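Local coordinates for protein nucleoporin NUP82 (Chaetomium thermophilum, PDB 5CWW) that probably serves as a structural component of the nuclear pore complex and as a docking partner for transiently associated transport factors, at residues 474-480 with 547-551. Residues are numbered along the deposited sequence; the frame is centred on the assembly and turned at random.
Sequences QTFDTLK and SERDR
Side chains, together with the backbone carbonyl of Thr-478, join Phe-476, Gln-474 and Thr-478 of one beta-propeller blade to Ser-547, Arg-549 and Arg-551 of the next, in the N-terminal part of NUP82. The two segments run in nearly the same direction, 15° apart, with CA atoms of Gln-474 and Ser-547 8.3 Å from each other, too far for backbone pairing. At the middle, Arg-549 slides over one face of the Phe-476 ring. Its CD makes a CH-pi contact 3.6 Å from the ring centroid, and its guanidinium lies almost flat on the ring, planes 22° apart, adding a cation-pi interaction with CZ 4.5 Å from that centroid. Arginine suits this place because its methylenes and its flat cation both pack on the face that phenylalanine offers; a weak bond from NH2 to Ser-547 O helps fix how the guanidinium is turned.

Beside the ring, Gln-474 reaches across extended, CG opposite the backbone N (chi1 -179°), and Ser-547 OG donates to its OE1 at 2.7 Å, approaching from above the carbonyl plane. The long amide spans the gap to the small hydroxyl, pairing two buried polar groups. With an alanine here, Ser-547 OG would probably lose its acceptor, and a gap would be likely to open beside the Phe-476 ring.

Farther along, Arg-551 bends at chi3 and brings NH1 to Thr-478 O, near the guanidinium plane, at a modelled distance too short to trust in detail. Its NH2 forms a salt bridge with Glu-483, which probably also eases the nearness of Lys-480 NZ.

Strand 469-476 pairs with strand 437-441 and, through Thr-475 and Phe-476, with a strand of another protein's chain; strand 548-554 is an edge strand of its sheet within this chain, beside strand 509-514, whose Ile-513 also packs against Phe-476.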
ATOM      1  N   GLN B 474     -11.148  17.493  -4.212  1.00 56.28           N
ATOM      2  CA  GLN B 474     -10.679  18.540  -3.318  1.00 57.40           C
ATOM      3  C   GLN B 474      -9.238  18.297  -2.876  1.00 55.56           C
ATOM      4  O   GLN B 474      -8.801  17.154  -2.730  1.00 55.43           O
ATOM      5  CB  GLN B 474     -11.605  18.634  -2.104  1.00 60.26           C
ATOM      6  CG  GLN B 474     -11.234  19.715  -1.112  1.00 65.35           C
ATOM      7  CD  GLN B 474     -12.233  19.819   0.025  1.00 69.35           C
ATOM      8  OE1 GLN B 474     -13.027  18.905   0.255  1.00 69.51           O
ATOM      9  NE2 GLN B 474     -12.203  20.938   0.738  1.00 72.91           N
ATOM     10  N   THR B 475      -8.511  19.390  -2.668  1.00 54.95           N
ATOM     11  CA  THR B 475      -7.138  19.340  -2.189  1.00 54.48           C
ATOM     12  C   THR B 475      -6.940  20.447  -1.166  1.00 55.18           C
ATOM     13  O   THR B 475      -7.276  21.598  -1.433  1.00 57.30           O
ATOM     14  CB  THR B 475      -6.119  19.517  -3.337  1.00 56.53           C
ATOM     15  OG1 THR B 475      -6.417  18.600  -4.397  1.00 57.43           O
ATOM     16  CG2 THR B 475      -4.696  19.281  -2.844  1.00 56.72           C
ATOM     17  N   PHE B 476      -6.402  20.112   0.002  1.00 53.41           N
ATOM     18  CA  PHE B 476      -6.172  21.121   1.030  1.00 55.37           C
ATOM     19  C   PHE B 476      -4.977  20.796   1.920  1.00 55.07           C
ATOM     20  O   PHE B 476      -4.662  19.629   2.159  1.00 53.75           O
ATOM     21  CB  PHE B 476      -7.428  21.290   1.893  1.00 57.74           C
ATOM     22  CG  PHE B 476      -7.907  20.014   2.533  1.00 57.65           C
ATOM     23  CD1 PHE B 476      -7.383  19.589   3.743  1.00 58.26           C
ATOM     24  CD2 PHE B 476      -8.891  19.247   1.930  1.00 57.73           C
ATOM     25  CE1 PHE B 476      -7.827  18.422   4.335  1.00 55.93           C
ATOM     26  CE2 PHE B 476      -9.339  18.079   2.518  1.00 56.75           C
ATOM     27  CZ  PHE B 476      -8.804  17.666   3.722  1.00 55.81           C
ATOM     28  N   ASP B 477      -4.315  21.843   2.402  1.00 55.76           N
ATOM     29  CA  ASP B 477      -3.233  21.696   3.368  1.00 57.26           C
ATOM     30  C   ASP B 477      -3.779  21.322   4.739  1.00 57.95           C
ATOM     31  O   ASP B 477      -4.925  21.636   5.067  1.00 58.14           O
ATOM     32  CB  ASP B 477      -2.419  22.990   3.481  1.00 61.61           C
ATOM     33  CG  ASP B 477      -1.521  23.234   2.281  1.00 64.86           C
ATOM     34  OD1 ASP B 477      -1.056  22.253   1.664  1.00 64.28           O
ATOM     35  OD2 ASP B 477      -1.262  24.415   1.969  1.00 68.00           O
ATOM     36  N   THR B 478      -2.952  20.647   5.533  1.00 59.31           N
ATOM     37  CA  THR B 478      -3.244  20.418   6.943  1.00 60.72           C
ATOM     38  C   THR B 478      -2.142  21.018   7.812  1.00 59.73           C
ATOM     39  O   THR B 478      -2.271  21.075   9.034  1.00 60.67           O
ATOM     40  CB  THR B 478      -3.389  18.920   7.265  1.00 61.24           C
ATOM     41  OG1 THR B 478      -2.153  18.243   6.994  1.00 62.15           O
ATOM     42  CG2 THR B 478      -4.509  18.301   6.438  1.00 60.22           C
ATOM     43  N   LEU B 479      -1.059  21.456   7.172  1.00 58.37           N
ATOM     44  CA  LEU B 479       0.063  22.085   7.867  1.00 59.43           C
ATOM     45  C   LEU B 479       0.355  23.471   7.306  1.00 62.19           C
ATOM     46  O   LEU B 479       0.133  23.731   6.123  1.00 62.97           O
ATOM     47  CB  LEU B 479       1.322  21.221   7.755  1.00 59.86           C
ATOM     48  CG  LEU B 479       1.277  19.821   8.368  1.00 58.49           C
ATOM     49  CD1 LEU B 479       2.566  19.072   8.055  1.00 59.51           C
ATOM     50  CD2 LEU B 479       1.053  19.893   9.867  1.00 59.24           C
ATOM     51  N   LYS B 480       0.857  24.357   8.159  1.00 67.99           N
ATOM     52  CA  LYS B 480       1.372  25.638   7.697  1.00 74.27           C
ATOM     53  C   LYS B 480       2.763  25.399   7.120  1.00 74.46           C
ATOM     54  O   LYS B 480       3.414  24.422   7.483  1.00 72.78           O
ATOM     55  CB  LYS B 480       1.432  26.663   8.831  1.00 82.31           C
ATOM     56  CG  LYS B 480       0.146  26.812   9.624  1.00 87.41           C
ATOM     57  CD  LYS B 480       0.174  28.077  10.472  1.00 95.12           C
ATOM     58  CE  LYS B 480      -0.983  28.123  11.456  1.00 97.69           C
ATOM     59  NZ  LYS B 480      -0.854  27.083  12.516  1.00 97.50           N
ATOM     60  N   SER B 547     -15.827  18.800   2.419  1.00103.70           N
ATOM     61  CA  SER B 547     -15.264  18.257   3.650  1.00 85.79           C
ATOM     62  C   SER B 547     -14.926  19.349   4.659  1.00 77.43           C
ATOM     63  O   SER B 547     -14.596  20.474   4.282  1.00 76.59           O
ATOM     64  CB  SER B 547     -14.006  17.442   3.342  1.00 81.29           C
ATOM     65  OG  SER B 547     -12.948  18.285   2.922  1.00 81.90           O
ATOM     66  N   GLU B 548     -15.015  19.007   5.942  1.00 75.39           N
ATOM     67  CA  GLU B 548     -14.607  19.913   7.010  1.00 73.43           C
ATOM     68  C   GLU B 548     -13.326  19.411   7.662  1.00 69.69           C
ATOM     69  O   GLU B 548     -13.067  18.208   7.706  1.00 68.70           O
ATOM     70  CB  GLU B 548     -15.714  20.053   8.060  1.00 76.37           C
ATOM     71  CG  GLU B 548     -15.987  18.788   8.862  1.00 79.25           C
ATOM     72  CD  GLU B 548     -17.039  18.992   9.937  1.00 82.96           C
ATOM     73  OE1 GLU B 548     -17.797  19.984   9.857  1.00 85.44           O
ATOM     74  OE2 GLU B 548     -17.103  18.159  10.866  1.00 83.95           O
ATOM     75  N   ARG B 549     -12.528  20.344   8.169  1.00 69.19           N
ATOM     76  CA  ARG B 549     -11.257  20.016   8.797  1.00 68.92           C
ATOM     77  C   ARG B 549     -11.001  20.944   9.974  1.00 76.87           C
ATOM     78  O   ARG B 549     -11.243  22.150   9.891  1.00 76.50           O
ATOM     79  CB  ARG B 549     -10.113  20.110   7.786  1.00 69.05           C
ATOM     80  CG  ARG B 549     -10.083  21.411   7.000  1.00 73.02           C
ATOM     81  CD  ARG B 549      -9.422  21.233   5.644  1.00 76.13           C
ATOM     82  NE  ARG B 549      -9.747  22.330   4.736  1.00 81.38           N
ATOM     83  CZ  ARG B 549     -10.877  22.419   4.038  1.00 84.63           C
ATOM     84  NH1 ARG B 549     -11.081  23.457   3.240  1.00 87.13           N
ATOM     85  NH2 ARG B 549     -11.806  21.476   4.136  1.00 84.55           N
ATOM     86  N   ASP B 550     -10.515  20.379  11.072  1.00 90.35           N
ATOM     87  CA  ASP B 550     -10.232  21.159  12.268  1.00 93.70           C
ATOM     88  C   ASP B 550      -9.059  20.567  13.035  1.00 88.20           C
ATOM     89  O   ASP B 550      -9.021  19.364  13.296  1.00 88.12           O
ATOM     90  CB  ASP B 550     -11.465  21.225  13.168  1.00101.44           C
ATOM     91  CG  ASP B 550     -11.246  22.093  14.390  1.00107.60           C
ATOM     92  OD1 ASP B 550     -11.382  23.329  14.274  1.00110.90           O
ATOM     93  OD2 ASP B 550     -10.937  21.539  15.467  1.00109.17           O
ATOM     94  N   ARG B 551      -8.101  21.415  13.389  1.00 80.44           N
ATOM     95  CA  ARG B 551      -6.965  20.968  14.175  1.00 74.95           C
ATOM     96  C   ARG B 551      -7.359  20.808  15.634  1.00 75.46           C
ATOM     97  O   ARG B 551      -7.935  21.713  16.237  1.00 76.59           O
ATOM     98  CB  ARG B 551      -5.798  21.941  14.058  1.00 74.61           C
ATOM     99  CG  ARG B 551      -4.603  21.505  14.878  1.00 73.42           C
ATOM    100  CD  ARG B 551      -3.320  22.155  14.413  1.00 73.07           C
ATOM    101  NE  ARG B 551      -3.007  21.858  13.020  1.00 69.37           N
ATOM    102  CZ  ARG B 551      -1.830  22.109  12.460  1.00 67.27           C
ATOM    103  NH1 ARG B 551      -1.625  21.817  11.188  1.00 65.98           N
ATOM    104  NH2 ARG B 551      -0.854  22.650  13.177  1.00 68.05           N
TER